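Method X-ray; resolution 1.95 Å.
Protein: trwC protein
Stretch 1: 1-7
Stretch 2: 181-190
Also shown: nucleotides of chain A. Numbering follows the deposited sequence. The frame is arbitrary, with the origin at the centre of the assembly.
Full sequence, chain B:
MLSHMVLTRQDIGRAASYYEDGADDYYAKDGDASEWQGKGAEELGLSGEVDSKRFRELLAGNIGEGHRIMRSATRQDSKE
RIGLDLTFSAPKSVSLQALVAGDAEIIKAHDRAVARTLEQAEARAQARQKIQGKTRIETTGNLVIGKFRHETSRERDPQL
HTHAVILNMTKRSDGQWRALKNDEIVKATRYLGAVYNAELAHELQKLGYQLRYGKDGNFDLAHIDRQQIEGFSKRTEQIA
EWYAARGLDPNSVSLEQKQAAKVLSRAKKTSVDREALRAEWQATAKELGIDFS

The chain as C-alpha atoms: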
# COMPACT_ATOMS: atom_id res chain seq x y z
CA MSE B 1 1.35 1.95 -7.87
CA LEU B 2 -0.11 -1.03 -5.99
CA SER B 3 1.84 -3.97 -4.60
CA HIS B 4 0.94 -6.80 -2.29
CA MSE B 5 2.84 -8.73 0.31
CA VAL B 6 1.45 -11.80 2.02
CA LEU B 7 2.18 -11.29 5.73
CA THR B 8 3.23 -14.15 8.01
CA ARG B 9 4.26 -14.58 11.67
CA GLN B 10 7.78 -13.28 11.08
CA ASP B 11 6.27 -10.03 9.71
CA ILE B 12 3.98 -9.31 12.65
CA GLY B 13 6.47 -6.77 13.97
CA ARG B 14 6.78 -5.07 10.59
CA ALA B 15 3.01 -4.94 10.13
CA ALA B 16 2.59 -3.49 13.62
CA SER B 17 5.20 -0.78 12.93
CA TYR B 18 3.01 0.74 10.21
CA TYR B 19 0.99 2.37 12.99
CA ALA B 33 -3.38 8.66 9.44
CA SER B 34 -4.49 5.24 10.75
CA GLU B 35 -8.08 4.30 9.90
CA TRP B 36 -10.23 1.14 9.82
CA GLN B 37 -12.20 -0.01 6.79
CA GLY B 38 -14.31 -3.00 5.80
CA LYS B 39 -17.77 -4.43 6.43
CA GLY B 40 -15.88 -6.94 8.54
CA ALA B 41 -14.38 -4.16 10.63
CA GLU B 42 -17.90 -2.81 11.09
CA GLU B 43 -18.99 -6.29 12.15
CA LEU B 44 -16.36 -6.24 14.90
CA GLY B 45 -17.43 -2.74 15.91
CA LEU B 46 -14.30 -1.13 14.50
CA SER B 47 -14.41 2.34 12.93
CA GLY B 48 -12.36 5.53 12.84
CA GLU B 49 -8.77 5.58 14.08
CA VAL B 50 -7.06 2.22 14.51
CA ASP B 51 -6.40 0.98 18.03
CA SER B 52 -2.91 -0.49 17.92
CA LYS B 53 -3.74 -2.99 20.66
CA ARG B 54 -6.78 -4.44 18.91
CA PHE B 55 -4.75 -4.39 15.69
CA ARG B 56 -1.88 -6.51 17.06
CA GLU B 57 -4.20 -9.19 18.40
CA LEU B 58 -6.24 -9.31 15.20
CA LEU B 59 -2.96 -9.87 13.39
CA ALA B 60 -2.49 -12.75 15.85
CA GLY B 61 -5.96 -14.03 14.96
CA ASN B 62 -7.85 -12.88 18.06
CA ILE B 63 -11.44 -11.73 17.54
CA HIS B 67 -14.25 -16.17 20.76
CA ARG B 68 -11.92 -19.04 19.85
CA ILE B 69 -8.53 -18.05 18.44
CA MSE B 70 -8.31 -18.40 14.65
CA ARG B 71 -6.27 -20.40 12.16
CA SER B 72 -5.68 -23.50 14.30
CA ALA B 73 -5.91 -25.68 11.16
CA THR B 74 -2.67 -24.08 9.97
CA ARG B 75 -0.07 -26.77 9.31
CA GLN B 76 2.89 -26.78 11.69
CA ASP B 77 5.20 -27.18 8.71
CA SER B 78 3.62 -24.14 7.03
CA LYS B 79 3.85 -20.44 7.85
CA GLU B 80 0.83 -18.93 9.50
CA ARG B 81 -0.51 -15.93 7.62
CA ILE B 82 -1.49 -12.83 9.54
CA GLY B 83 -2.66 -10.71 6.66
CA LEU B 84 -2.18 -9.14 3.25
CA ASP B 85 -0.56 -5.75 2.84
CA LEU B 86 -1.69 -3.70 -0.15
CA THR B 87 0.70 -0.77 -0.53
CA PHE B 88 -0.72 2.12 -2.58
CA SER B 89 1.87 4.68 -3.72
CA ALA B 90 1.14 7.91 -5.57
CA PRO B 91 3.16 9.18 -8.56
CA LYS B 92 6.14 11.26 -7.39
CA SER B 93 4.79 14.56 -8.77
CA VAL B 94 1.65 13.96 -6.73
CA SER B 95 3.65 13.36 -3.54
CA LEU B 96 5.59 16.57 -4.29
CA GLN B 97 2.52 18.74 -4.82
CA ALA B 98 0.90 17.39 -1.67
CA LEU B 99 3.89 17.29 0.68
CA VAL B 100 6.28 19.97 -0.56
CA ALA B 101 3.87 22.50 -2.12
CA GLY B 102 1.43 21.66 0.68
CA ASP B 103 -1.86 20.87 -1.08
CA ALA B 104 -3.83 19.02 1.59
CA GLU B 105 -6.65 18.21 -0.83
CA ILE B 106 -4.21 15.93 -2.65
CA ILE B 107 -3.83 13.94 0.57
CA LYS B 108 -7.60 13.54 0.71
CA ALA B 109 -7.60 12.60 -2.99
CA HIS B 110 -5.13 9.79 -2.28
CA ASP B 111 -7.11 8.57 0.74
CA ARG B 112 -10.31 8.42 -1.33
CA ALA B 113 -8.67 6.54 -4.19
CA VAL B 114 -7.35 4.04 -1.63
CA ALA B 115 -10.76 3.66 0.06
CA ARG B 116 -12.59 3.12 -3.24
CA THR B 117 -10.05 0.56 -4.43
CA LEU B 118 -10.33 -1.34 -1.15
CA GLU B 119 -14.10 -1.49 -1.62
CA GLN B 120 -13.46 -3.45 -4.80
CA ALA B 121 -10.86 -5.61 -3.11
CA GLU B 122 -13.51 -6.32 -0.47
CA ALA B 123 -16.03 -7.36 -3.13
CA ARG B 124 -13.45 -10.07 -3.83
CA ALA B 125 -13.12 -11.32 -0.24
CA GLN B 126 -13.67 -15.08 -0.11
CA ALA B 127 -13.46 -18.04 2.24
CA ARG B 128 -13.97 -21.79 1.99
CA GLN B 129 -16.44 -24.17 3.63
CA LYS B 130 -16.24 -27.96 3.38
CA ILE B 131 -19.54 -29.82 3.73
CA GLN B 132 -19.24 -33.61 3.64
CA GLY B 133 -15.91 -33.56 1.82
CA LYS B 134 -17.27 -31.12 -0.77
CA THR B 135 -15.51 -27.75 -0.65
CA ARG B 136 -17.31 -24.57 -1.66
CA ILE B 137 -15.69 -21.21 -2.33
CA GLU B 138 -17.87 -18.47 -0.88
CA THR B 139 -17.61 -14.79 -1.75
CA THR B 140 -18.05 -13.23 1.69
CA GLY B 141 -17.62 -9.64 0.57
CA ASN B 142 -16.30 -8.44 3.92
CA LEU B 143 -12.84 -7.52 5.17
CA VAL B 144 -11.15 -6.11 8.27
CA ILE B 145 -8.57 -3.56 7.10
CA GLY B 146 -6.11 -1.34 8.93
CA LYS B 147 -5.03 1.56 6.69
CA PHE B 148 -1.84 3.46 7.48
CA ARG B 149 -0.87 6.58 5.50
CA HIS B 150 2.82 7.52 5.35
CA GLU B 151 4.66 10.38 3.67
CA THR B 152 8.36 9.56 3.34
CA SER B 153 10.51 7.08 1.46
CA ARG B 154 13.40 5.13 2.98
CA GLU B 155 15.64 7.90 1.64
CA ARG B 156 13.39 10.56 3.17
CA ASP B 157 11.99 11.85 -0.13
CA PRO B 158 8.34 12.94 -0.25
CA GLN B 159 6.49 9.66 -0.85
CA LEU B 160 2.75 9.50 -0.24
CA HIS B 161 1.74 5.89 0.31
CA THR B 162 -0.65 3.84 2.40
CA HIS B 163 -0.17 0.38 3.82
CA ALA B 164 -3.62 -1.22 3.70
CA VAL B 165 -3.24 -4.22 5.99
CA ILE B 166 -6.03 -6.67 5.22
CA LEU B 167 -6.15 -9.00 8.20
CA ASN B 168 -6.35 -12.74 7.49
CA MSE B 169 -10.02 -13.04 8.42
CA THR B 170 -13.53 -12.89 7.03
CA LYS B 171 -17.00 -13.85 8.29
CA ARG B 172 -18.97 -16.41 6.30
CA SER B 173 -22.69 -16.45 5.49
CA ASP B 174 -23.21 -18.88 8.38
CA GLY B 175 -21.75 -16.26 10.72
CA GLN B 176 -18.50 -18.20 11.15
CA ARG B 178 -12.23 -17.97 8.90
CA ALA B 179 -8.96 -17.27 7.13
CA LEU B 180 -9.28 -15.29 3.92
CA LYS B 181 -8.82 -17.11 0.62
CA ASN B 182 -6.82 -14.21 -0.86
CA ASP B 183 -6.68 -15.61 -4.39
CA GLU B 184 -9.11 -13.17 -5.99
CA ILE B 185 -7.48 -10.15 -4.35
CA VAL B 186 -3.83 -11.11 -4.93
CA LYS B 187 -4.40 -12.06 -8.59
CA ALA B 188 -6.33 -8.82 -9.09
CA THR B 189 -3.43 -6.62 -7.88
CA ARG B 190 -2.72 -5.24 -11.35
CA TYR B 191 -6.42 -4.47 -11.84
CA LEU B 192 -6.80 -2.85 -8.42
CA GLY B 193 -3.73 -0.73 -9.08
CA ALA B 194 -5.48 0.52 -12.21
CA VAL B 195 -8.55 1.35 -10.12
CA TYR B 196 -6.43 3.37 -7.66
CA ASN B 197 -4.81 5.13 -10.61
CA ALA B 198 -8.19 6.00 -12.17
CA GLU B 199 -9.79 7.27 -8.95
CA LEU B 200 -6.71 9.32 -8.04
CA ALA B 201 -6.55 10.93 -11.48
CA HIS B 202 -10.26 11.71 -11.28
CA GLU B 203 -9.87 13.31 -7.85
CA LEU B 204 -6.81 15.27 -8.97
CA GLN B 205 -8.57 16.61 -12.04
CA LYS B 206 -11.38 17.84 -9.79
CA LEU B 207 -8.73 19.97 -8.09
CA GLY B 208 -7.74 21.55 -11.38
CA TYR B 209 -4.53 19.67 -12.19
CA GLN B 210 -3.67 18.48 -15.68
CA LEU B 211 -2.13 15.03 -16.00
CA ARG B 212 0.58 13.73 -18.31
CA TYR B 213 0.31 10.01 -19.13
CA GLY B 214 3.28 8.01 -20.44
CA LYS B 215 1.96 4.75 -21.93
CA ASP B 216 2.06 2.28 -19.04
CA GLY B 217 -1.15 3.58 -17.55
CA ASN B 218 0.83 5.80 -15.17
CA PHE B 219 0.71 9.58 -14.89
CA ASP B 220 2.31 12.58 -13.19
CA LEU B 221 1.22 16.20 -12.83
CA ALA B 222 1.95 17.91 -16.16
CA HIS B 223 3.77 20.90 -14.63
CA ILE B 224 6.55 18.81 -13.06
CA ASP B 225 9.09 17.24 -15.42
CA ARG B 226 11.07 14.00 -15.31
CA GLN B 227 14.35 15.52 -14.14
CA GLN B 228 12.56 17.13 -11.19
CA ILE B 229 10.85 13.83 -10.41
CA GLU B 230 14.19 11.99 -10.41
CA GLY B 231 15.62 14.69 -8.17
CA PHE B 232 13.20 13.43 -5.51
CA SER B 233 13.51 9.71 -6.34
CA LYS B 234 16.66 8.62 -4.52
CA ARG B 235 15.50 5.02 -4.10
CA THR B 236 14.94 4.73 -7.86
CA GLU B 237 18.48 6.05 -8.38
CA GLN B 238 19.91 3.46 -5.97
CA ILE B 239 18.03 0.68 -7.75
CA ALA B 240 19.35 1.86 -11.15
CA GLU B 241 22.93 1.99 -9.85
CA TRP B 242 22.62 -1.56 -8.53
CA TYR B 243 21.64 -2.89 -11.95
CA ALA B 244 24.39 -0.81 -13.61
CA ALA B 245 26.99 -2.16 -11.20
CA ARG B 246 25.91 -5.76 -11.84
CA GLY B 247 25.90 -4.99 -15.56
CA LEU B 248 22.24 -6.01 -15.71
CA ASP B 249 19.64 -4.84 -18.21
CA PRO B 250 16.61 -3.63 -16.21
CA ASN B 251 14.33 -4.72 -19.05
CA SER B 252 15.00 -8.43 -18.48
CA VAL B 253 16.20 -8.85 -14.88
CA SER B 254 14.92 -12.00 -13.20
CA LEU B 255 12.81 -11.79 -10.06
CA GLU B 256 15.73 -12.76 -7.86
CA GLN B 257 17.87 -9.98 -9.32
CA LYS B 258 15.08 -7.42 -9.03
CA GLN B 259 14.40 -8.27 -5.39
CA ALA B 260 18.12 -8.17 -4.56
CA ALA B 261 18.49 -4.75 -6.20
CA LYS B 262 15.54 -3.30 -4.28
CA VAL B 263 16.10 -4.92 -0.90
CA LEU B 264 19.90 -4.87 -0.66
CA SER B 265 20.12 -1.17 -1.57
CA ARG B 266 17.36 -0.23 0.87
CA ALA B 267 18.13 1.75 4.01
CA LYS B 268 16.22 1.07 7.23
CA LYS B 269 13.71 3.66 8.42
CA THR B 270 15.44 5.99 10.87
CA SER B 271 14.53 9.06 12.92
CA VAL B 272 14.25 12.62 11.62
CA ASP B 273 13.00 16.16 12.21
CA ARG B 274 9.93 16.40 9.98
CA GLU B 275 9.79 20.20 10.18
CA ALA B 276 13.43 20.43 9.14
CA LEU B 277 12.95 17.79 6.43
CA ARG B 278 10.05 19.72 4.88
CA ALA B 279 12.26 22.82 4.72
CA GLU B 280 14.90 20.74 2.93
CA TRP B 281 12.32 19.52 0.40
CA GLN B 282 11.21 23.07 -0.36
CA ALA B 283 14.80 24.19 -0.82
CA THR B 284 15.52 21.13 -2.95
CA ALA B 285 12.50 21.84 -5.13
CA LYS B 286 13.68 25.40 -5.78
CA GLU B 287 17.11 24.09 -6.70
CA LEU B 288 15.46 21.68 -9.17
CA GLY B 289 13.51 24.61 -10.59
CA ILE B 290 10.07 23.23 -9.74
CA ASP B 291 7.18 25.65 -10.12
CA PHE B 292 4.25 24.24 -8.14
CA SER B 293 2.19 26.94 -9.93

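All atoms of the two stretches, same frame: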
# COMPACT_ATOMS: atom_id res chain seq x y z
N MSE B 1 0.76 3.32 -7.89
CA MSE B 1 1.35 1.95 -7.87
C MSE B 1 0.66 1.16 -6.77
O MSE B 1 0.26 1.72 -5.75
CB MSE B 1 2.85 2.04 -7.57
CG MSE B 1 3.57 0.72 -7.40
SE MSE B 1 3.73 -0.28 -9.04
CE MSE B 1 3.87 1.19 -10.27
N LEU B 2 0.51 -0.15 -6.98
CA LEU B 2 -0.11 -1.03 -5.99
C LEU B 2 0.70 -2.32 -5.97
O LEU B 2 0.99 -2.91 -7.01
CB LEU B 2 -1.56 -1.35 -6.36
CG LEU B 2 -2.55 -1.81 -5.27
CD1 LEU B 2 -3.46 -2.89 -5.83
CD2 LEU B 2 -1.83 -2.35 -4.05
N SER B 3 1.08 -2.74 -4.77
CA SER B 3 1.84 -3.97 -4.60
C SER B 3 1.26 -4.71 -3.42
O SER B 3 0.63 -4.10 -2.54
CB SER B 3 3.32 -3.67 -4.34
OG SER B 3 3.50 -3.12 -3.05
N HIS B 4 1.44 -6.01 -3.40
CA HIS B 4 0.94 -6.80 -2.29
C HIS B 4 2.07 -7.59 -1.67
O HIS B 4 3.08 -7.89 -2.31
CB HIS B 4 -0.15 -7.77 -2.76
CG HIS B 4 0.35 -8.82 -3.71
ND1 HIS B 4 0.02 -8.83 -5.05
CD2 HIS B 4 1.18 -9.88 -3.51
CE1 HIS B 4 0.62 -9.85 -5.64
NE2 HIS B 4 1.33 -10.50 -4.73
N MSE B 5 1.87 -7.93 -0.41
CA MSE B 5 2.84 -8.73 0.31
C MSE B 5 2.03 -9.58 1.25
O MSE B 5 1.25 -9.07 2.07
CB MSE B 5 3.81 -7.85 1.09
CG MSE B 5 5.16 -8.51 1.34
SE MSE B 5 6.29 -7.48 2.54
CE MSE B 5 6.04 -5.73 1.75
N VAL B 6 2.16 -10.90 1.12
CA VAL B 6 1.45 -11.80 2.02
C VAL B 6 2.24 -11.76 3.33
O VAL B 6 3.43 -12.04 3.34
CB VAL B 6 1.44 -13.22 1.47
CG1 VAL B 6 0.79 -14.16 2.49
CG2 VAL B 6 0.68 -13.26 0.15
N LEU B 7 1.57 -11.39 4.41
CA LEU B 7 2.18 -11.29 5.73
C LEU B 7 2.09 -12.55 6.58
O LEU B 7 1.01 -13.12 6.73
CB LEU B 7 1.53 -10.14 6.51
CG LEU B 7 1.98 -8.68 6.37
CD1 LEU B 7 2.85 -8.46 5.14
CD2 LEU B 7 0.74 -7.81 6.32
N LYS B 181 -9.41 -16.45 1.77
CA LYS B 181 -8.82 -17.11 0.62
C LYS B 181 -8.51 -15.86 -0.21
O LYS B 181 -9.40 -15.29 -0.82
CB LYS B 181 -9.83 -18.00 -0.12
CG LYS B 181 -9.23 -18.65 -1.37
CD LYS B 181 -10.13 -19.71 -1.97
CE LYS B 181 -9.45 -20.37 -3.16
NZ LYS B 181 -8.09 -20.89 -2.79
N ASN B 182 -7.25 -15.44 -0.18
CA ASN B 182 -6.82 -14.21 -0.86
C ASN B 182 -6.67 -14.24 -2.37
O ASN B 182 -6.40 -13.21 -2.99
CB ASN B 182 -5.50 -13.71 -0.25
CG ASN B 182 -4.32 -14.64 -0.55
OD1 ASN B 182 -4.28 -15.29 -1.60
ND2 ASN B 182 -3.36 -14.69 0.36
N ASP B 183 -6.84 -15.42 -2.95
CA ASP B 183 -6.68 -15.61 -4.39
C ASP B 183 -7.20 -14.47 -5.26
O ASP B 183 -6.42 -13.85 -5.99
CB ASP B 183 -7.37 -16.91 -4.82
CG ASP B 183 -6.68 -18.13 -4.26
OD1 ASP B 183 -6.08 -18.03 -3.16
OD2 ASP B 183 -6.75 -19.20 -4.90
N GLU B 184 -8.49 -14.21 -5.18
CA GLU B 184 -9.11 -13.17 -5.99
C GLU B 184 -8.46 -11.80 -5.82
O GLU B 184 -8.30 -11.06 -6.79
CB GLU B 184 -10.60 -13.07 -5.69
CG GLU B 184 -11.44 -14.19 -6.30
CD GLU B 184 -11.48 -14.14 -7.82
OE1 GLU B 184 -10.68 -14.84 -8.47
OE2 GLU B 184 -12.31 -13.38 -8.37
N ILE B 185 -8.11 -11.45 -4.59
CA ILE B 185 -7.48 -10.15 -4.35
C ILE B 185 -6.05 -10.11 -4.89
O ILE B 185 -5.71 -9.23 -5.68
CB ILE B 185 -7.50 -9.80 -2.85
CG1 ILE B 185 -8.95 -9.66 -2.39
CG2 ILE B 185 -6.73 -8.48 -2.60
CD1 ILE B 185 -9.12 -9.52 -0.89
N VAL B 186 -5.23 -11.07 -4.48
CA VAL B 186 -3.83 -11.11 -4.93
C VAL B 186 -3.72 -11.08 -6.46
O VAL B 186 -2.99 -10.26 -7.02
CB VAL B 186 -3.11 -12.38 -4.40
CG1 VAL B 186 -1.71 -12.49 -5.00
CG2 VAL B 186 -3.04 -12.33 -2.89
N LYS B 187 -4.43 -11.98 -7.13
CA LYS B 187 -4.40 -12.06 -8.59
C LYS B 187 -4.98 -10.83 -9.28
O LYS B 187 -4.75 -10.62 -10.47
CB LYS B 187 -5.13 -13.32 -9.06
CG LYS B 187 -4.40 -14.60 -8.66
CD LYS B 187 -5.14 -15.86 -9.11
CE LYS B 187 -4.29 -17.11 -8.87
NZ LYS B 187 -5.02 -18.37 -9.19
N ALA B 188 -5.73 -10.03 -8.53
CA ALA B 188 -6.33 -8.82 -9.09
C ALA B 188 -5.52 -7.57 -8.73
O ALA B 188 -6.01 -6.45 -8.87
CB ALA B 188 -7.76 -8.68 -8.57
N THR B 189 -4.29 -7.75 -8.27
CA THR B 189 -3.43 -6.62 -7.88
C THR B 189 -3.23 -5.61 -9.02
O THR B 189 -3.35 -4.40 -8.81
CB THR B 189 -2.04 -7.10 -7.42
OG1 THR B 189 -2.19 -7.93 -6.26
CG2 THR B 189 -1.16 -5.90 -7.06
N ARG B 190 -2.92 -6.11 -10.21
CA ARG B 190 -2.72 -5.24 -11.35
C ARG B 190 -3.99 -4.44 -11.61
O ARG B 190 -3.95 -3.22 -11.79
CB ARG B 190 -2.38 -6.06 -12.60
CG ARG B 190 -2.62 -5.35 -13.91
CD ARG B 190 -1.44 -4.51 -14.33
NE ARG B 190 -0.31 -5.34 -14.72
CZ ARG B 190 0.79 -4.87 -15.30
NH1 ARG B 190 0.91 -3.58 -15.55
NH2 ARG B 190 1.78 -5.70 -15.62
P DT A 18 3.42 -19.23 -8.27
OP1 DT A 18 3.42 -19.73 -9.66
OP2 DT A 18 4.62 -18.55 -7.72
O5' DT A 18 2.15 -18.28 -8.04
C5' DT A 18 0.95 -18.45 -8.82
C4' DT A 18 -0.15 -17.51 -8.36
O4' DT A 18 -0.39 -17.66 -6.93
C3' DT A 18 0.19 -16.02 -8.57
O3' DT A 18 -0.77 -15.57 -9.55
C2' DT A 18 -0.49 -15.32 -7.40
C1' DT A 18 -0.85 -16.42 -6.44
N1 DT A 18 -0.75 -16.32 -4.98
C2 DT A 18 -1.95 -16.15 -4.33
O2 DT A 18 -3.03 -16.13 -4.91
N3 DT A 18 -1.86 -16.00 -2.98
C4 DT A 18 -0.72 -16.01 -2.21
O4 DT A 18 -0.80 -15.86 -0.99
C5 DT A 18 0.52 -16.21 -2.95
C7 DT A 18 1.81 -16.24 -2.19
C6 DT A 18 0.44 -16.35 -4.28
P DT A 21 6.68 -5.18 -11.60
OP1 DT A 21 8.14 -5.01 -11.81
OP2 DT A 21 6.13 -5.11 -10.24
O5' DT A 21 5.91 -4.15 -12.54
C5' DT A 21 6.29 -3.98 -13.91
C4' DT A 21 5.75 -2.68 -14.47
O4' DT A 21 4.32 -2.62 -14.21
C3' DT A 21 6.33 -1.42 -13.82
O3' DT A 21 7.21 -0.81 -14.78
C2' DT A 21 5.18 -0.43 -13.87
C1' DT A 21 3.92 -1.27 -14.00
N1 DT A 21 2.90 -1.20 -12.92
C2 DT A 21 2.38 0.05 -12.62
O2 DT A 21 2.72 1.07 -13.18
N3 DT A 21 1.42 0.05 -11.64
C4 DT A 21 0.94 -1.04 -10.93
O4 DT A 21 0.07 -0.87 -10.07
C5 DT A 21 1.54 -2.31 -11.28
C7 DT A 21 1.08 -3.55 -10.57
C6 DT A 21 2.48 -2.33 -12.24
P DA A 19 -0.32 -14.73 -10.84
OP1 DA A 19 -1.57 -14.47 -11.61
OP2 DA A 19 0.78 -15.47 -11.48
O5' DA A 19 0.23 -13.33 -10.30
C5' DA A 19 -0.63 -12.24 -9.91
C4' DA A 19 0.14 -11.31 -9.00
O4' DA A 19 0.72 -12.15 -8.00
C3' DA A 19 1.28 -10.46 -9.58
O3' DA A 19 0.86 -9.14 -9.18
C2' DA A 19 2.37 -10.55 -8.52
C1' DA A 19 2.01 -11.75 -7.67
N9 DA A 19 2.81 -12.96 -7.64
C8 DA A 19 3.27 -13.79 -8.63
N7 DA A 19 3.85 -14.88 -8.16
C5 DA A 19 3.77 -14.73 -6.78
C6 DA A 19 4.18 -15.54 -5.71
N6 DA A 19 4.79 -16.72 -5.86
N1 DA A 19 3.95 -15.09 -4.46
C2 DA A 19 3.34 -13.90 -4.30
N3 DA A 19 2.90 -13.06 -5.23
C4 DA A 19 3.15 -13.54 -6.46

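This is a small contact between an N-terminal strand and a short helical segment, organised around one hydrogen-bond relay, flanked by aliphatic packing and shared with nucleotide contacts on both elements.

The centre is His4, whose CA-to-CB bond points toward the helical segment. Its ND1 donates to Thr189 OG1 at 2.7 Å, and Thr189 OG1 in turn donates to Val186 O at 2.6 Å. The threonine hydroxyl thus accepts from the strand and gives its own proton to the backbone three residues earlier, which fixes the direction of the chain. His4 NE2 also donates, to DA19 N3 at 3.0 Å and nearly in line (176°), so both ring nitrogens act as donors and the imidazole is held at two points of its edge.

The ring face is used separately. Val186 CG1 sits 3.8 Å from the centroid of the His4 ring, 23° off the normal, a CH-pi contact; its closest approach is 3.6 Å, to His4 CE1. One residue thus meets polar partners in its plane and an aliphatic one over a face.

Leu2, two residues earlier on the strand, also directs its CB toward the helical segment. Its CD1 lies 3.3 Å from Thr189 O and 4.0 Å from Thr189 CG2. Thr189 thus meets Leu2 as well as His4, and it has the largest area covered in the contact. Between Leu2 and His4, the CA-to-CB bond of Ser3 points away, as strand alternation predicts.

At the far end the touch is light: Val6 CG2 approaches Asn182 ND2 at 4.3 Å. Asn182 is occupied with DT18 instead, its OD1 accepting from DT18 N3 at 2.9 Å and its ND2 donating to DT18 O4 at 3.1 Å. The rule to read is economy: 296 Å² buried, both sides summed, one direct hydrogen bond, and the polar ends of His4, Thr189 and Asn182 all paired, with backbone or nucleotide among their partners.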